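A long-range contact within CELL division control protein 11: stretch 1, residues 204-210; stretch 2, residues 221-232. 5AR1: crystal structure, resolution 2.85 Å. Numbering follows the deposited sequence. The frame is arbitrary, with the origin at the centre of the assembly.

Stretch 1 204-210: IYNFPFD
Stretch 2 221-232: TNMYLRTLLPFA

Residues 204-210 form no regular helix or strand and are extended except at Asn206 (phi/psi -105/42) and Phe207, whose 53/56 lies in the left-handed region; Pro208 and Phe209 return to extended values (-63/139, -125/155). Stretch 2 enters as a helix already under way at Thr221, with Leu225 N to Thr221 O at 2.9 Å and Arg226 N to Asn222 O at 3.1 Å, then leaves it for an extended path through Leu229 (-65/139), a cis peptide bond before Pro230, and Phe231 (-55/120). The two run roughly antiparallel, nearest at Asn206 CA and Arg226 CA, 6.6 Å apart.

Side chains of stretch 2 serve the carbonyls of the Asn206-Phe207 bend. Arg226, chi1 -93° followed by t, t and chi4 160°, starts sideways but reaches across: its NE donates to Asn206 O (2.7 Å, 160°), while NH2 makes weak hydrogen bonds to Asn206 O (3.3 Å) and Phe207 O (3.2 Å). One turn earlier Asn222 (chi1 t, chi2 68°) donates from ND2 to Phe207 O (3.1 Å, 165°). Amide and guanidinium suit this place because their N-H groups can donate to main-chain carbonyls. Asn206 (chi1 t, chi2 39°) sets OD1 3.4 Å from Arg226 CG.

Phe207 (chi1 m, chi2 -80°) is buried and has the largest covered area, 125 Å² of the 438 Å² buried on both sides together. Leu225 (chi1 -122°, chi2 t) lays CD1 over one ring face, 3.6 Å from Phe207 CE1. Leu229 (chi1 -117°, chi2 24°) meets the ring edge, CD2 3.6 Å from Phe207 CE2. Phe231 (chi1 m, chi2 -39°) adds a rim-to-rim contact: Phe207 CZ to Phe231 CZ is 3.5 Å, planes at 56°. Leu and Phe suit these places, packing without needing hydrogen bonds. Phe209 (chi1 p, chi2 -84°), partly exposed, presents its ring edge to Arg226, CD1 to NH2 3.9 Å.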

# COMPACT_ATOMS: atom_id res chain seq x y z
N ILE A 204 -0.68 5.29 7.78
CA ILE A 204 -0.52 5.02 6.36
C ILE A 204 0.90 5.40 5.95
O ILE A 204 1.48 6.26 6.63
CB ILE A 204 -1.65 5.86 5.67
CG1 ILE A 204 -2.69 4.93 5.07
CG2 ILE A 204 -1.22 7.00 4.66
CD1 ILE A 204 -3.47 4.14 6.11
N TYR A 205 1.50 4.78 4.89
CA TYR A 205 2.85 5.15 4.42
C TYR A 205 2.64 6.40 3.66
O TYR A 205 2.01 6.37 2.60
CB TYR A 205 3.46 4.08 3.50
CG TYR A 205 4.89 4.38 3.06
CD1 TYR A 205 5.97 4.01 3.85
CD2 TYR A 205 5.15 5.01 1.85
CE1 TYR A 205 7.28 4.25 3.45
CE2 TYR A 205 6.47 5.26 1.44
CZ TYR A 205 7.53 4.86 2.23
OH TYR A 205 8.83 5.10 1.86
N ASN A 206 3.10 7.53 4.20
CA ASN A 206 2.85 8.79 3.52
C ASN A 206 4.10 9.36 2.80
O ASN A 206 4.34 10.57 2.82
CB ASN A 206 2.23 9.78 4.49
CG ASN A 206 1.70 10.98 3.79
OD1 ASN A 206 1.12 10.89 2.70
ND2 ASN A 206 1.98 12.14 4.36
N PHE A 207 4.86 8.49 2.14
CA PHE A 207 6.06 8.86 1.38
C PHE A 207 7.08 9.70 2.20
O PHE A 207 7.44 10.81 1.80
CB PHE A 207 5.65 9.52 0.05
CG PHE A 207 4.84 8.56 -0.79
CD1 PHE A 207 5.46 7.57 -1.54
CD2 PHE A 207 3.45 8.56 -0.73
CE1 PHE A 207 4.71 6.64 -2.26
CE2 PHE A 207 2.71 7.64 -1.46
CZ PHE A 207 3.34 6.69 -2.22
N PRO A 208 7.52 9.16 3.38
CA PRO A 208 8.53 9.87 4.19
C PRO A 208 9.83 10.01 3.42
O PRO A 208 10.22 9.08 2.72
CB PRO A 208 8.74 8.93 5.39
CG PRO A 208 7.56 8.01 5.39
CD PRO A 208 7.20 7.84 3.96
N PHE A 209 10.48 11.18 3.53
CA PHE A 209 11.69 11.47 2.75
C PHE A 209 12.88 11.87 3.62
O PHE A 209 12.68 12.40 4.72
CB PHE A 209 11.39 12.54 1.69
CG PHE A 209 11.09 13.91 2.27
CD1 PHE A 209 9.82 14.24 2.71
CD2 PHE A 209 12.10 14.86 2.38
CE1 PHE A 209 9.56 15.49 3.27
CE2 PHE A 209 11.84 16.11 2.94
CZ PHE A 209 10.57 16.42 3.38
N ASP A 210 14.11 11.65 3.10
CA ASP A 210 15.34 12.00 3.82
C ASP A 210 15.55 13.49 3.67
O ASP A 210 15.99 13.94 2.62
CB ASP A 210 16.53 11.20 3.30
N THR A 221 8.28 16.45 -6.52
CA THR A 221 7.67 15.22 -7.06
C THR A 221 6.99 14.44 -5.96
O THR A 221 5.92 13.88 -6.19
CB THR A 221 8.71 14.32 -7.75
OG1 THR A 221 9.29 15.01 -8.86
CG2 THR A 221 8.12 12.99 -8.23
N ASN A 222 7.63 14.36 -4.78
CA ASN A 222 7.10 13.62 -3.63
C ASN A 222 5.83 14.29 -3.10
O ASN A 222 4.88 13.60 -2.74
CB ASN A 222 8.16 13.54 -2.55
CG ASN A 222 7.87 12.55 -1.49
OD1 ASN A 222 7.88 11.35 -1.74
ND2 ASN A 222 7.64 13.04 -0.29
N MET A 223 5.79 15.64 -3.11
CA MET A 223 4.63 16.38 -2.69
C MET A 223 3.49 16.04 -3.64
O MET A 223 2.36 15.82 -3.17
CB MET A 223 4.90 17.86 -2.67
CG MET A 223 5.42 18.37 -1.37
SD MET A 223 5.21 20.20 -1.18
CE MET A 223 5.83 20.90 -2.83
N TYR A 224 3.80 15.88 -4.96
CA TYR A 224 2.81 15.51 -5.97
C TYR A 224 2.35 14.07 -5.81
O TYR A 224 1.16 13.81 -6.02
CB TYR A 224 3.33 15.74 -7.39
CG TYR A 224 2.32 15.38 -8.47
CD1 TYR A 224 1.07 15.97 -8.51
CD2 TYR A 224 2.63 14.45 -9.45
CE1 TYR A 224 0.15 15.65 -9.51
CE2 TYR A 224 1.72 14.10 -10.44
CZ TYR A 224 0.47 14.71 -10.47
OH TYR A 224 -0.45 14.41 -11.46
N LEU A 225 3.25 13.12 -5.49
CA LEU A 225 2.83 11.73 -5.35
C LEU A 225 1.78 11.64 -4.27
O LEU A 225 0.73 11.06 -4.52
CB LEU A 225 4.00 10.78 -5.00
CG LEU A 225 4.32 9.60 -5.93
CD1 LEU A 225 5.15 8.60 -5.23
CD2 LEU A 225 3.08 8.90 -6.44
N ARG A 226 2.07 12.25 -3.10
CA ARG A 226 1.22 12.28 -1.89
C ARG A 226 -0.16 12.80 -2.23
O ARG A 226 -1.14 12.37 -1.65
CB ARG A 226 1.85 13.19 -0.85
CG ARG A 226 2.75 12.51 0.14
CD ARG A 226 3.26 13.58 1.08
NE ARG A 226 4.33 13.09 1.94
CZ ARG A 226 5.21 13.87 2.57
NH1 ARG A 226 5.17 15.19 2.41
NH2 ARG A 226 6.13 13.34 3.35
N THR A 227 -0.21 13.71 -3.20
CA THR A 227 -1.41 14.34 -3.73
C THR A 227 -2.32 13.33 -4.43
O THR A 227 -3.54 13.48 -4.38
CB THR A 227 -0.92 15.45 -4.64
OG1 THR A 227 -0.87 16.63 -3.87
CG2 THR A 227 -1.70 15.61 -5.92
N LEU A 228 -1.72 12.32 -5.08
CA LEU A 228 -2.45 11.30 -5.84
C LEU A 228 -3.19 10.30 -4.96
O LEU A 228 -4.13 9.65 -5.41
CB LEU A 228 -1.50 10.61 -6.84
CG LEU A 228 -0.74 11.54 -7.81
CD1 LEU A 228 0.33 10.79 -8.57
CD2 LEU A 228 -1.69 12.22 -8.77
N LEU A 229 -2.78 10.23 -3.68
CA LEU A 229 -3.36 9.37 -2.65
C LEU A 229 -4.79 9.73 -2.32
O LEU A 229 -5.08 10.93 -2.16
CB LEU A 229 -2.51 9.49 -1.37
CG LEU A 229 -1.79 8.27 -0.85
CD1 LEU A 229 -1.51 7.24 -1.93
CD2 LEU A 229 -0.53 8.70 -0.16
N PRO A 230 -5.70 8.72 -2.13
CA PRO A 230 -5.52 7.27 -2.32
C PRO A 230 -5.40 6.95 -3.80
O PRO A 230 -6.22 7.42 -4.60
CB PRO A 230 -6.81 6.67 -1.72
CG PRO A 230 -7.49 7.78 -1.01
CD PRO A 230 -7.09 9.01 -1.76
N PHE A 231 -4.36 6.18 -4.20
CA PHE A 231 -4.12 5.86 -5.60
C PHE A 231 -5.30 5.21 -6.32
O PHE A 231 -5.76 4.16 -5.91
CB PHE A 231 -2.86 5.00 -5.76
CG PHE A 231 -1.56 5.64 -5.34
CD1 PHE A 231 -1.31 6.99 -5.61
CD2 PHE A 231 -0.54 4.89 -4.76
CE1 PHE A 231 -0.09 7.58 -5.25
CE2 PHE A 231 0.68 5.48 -4.40
CZ PHE A 231 0.89 6.82 -4.65
N ALA A 232 -5.81 5.85 -7.38
CA ALA A 232 -6.86 5.27 -8.21
C ALA A 232 -6.08 4.74 -9.41
O ALA A 232 -5.94 5.41 -10.43
CB ALA A 232 -7.85 6.34 -8.64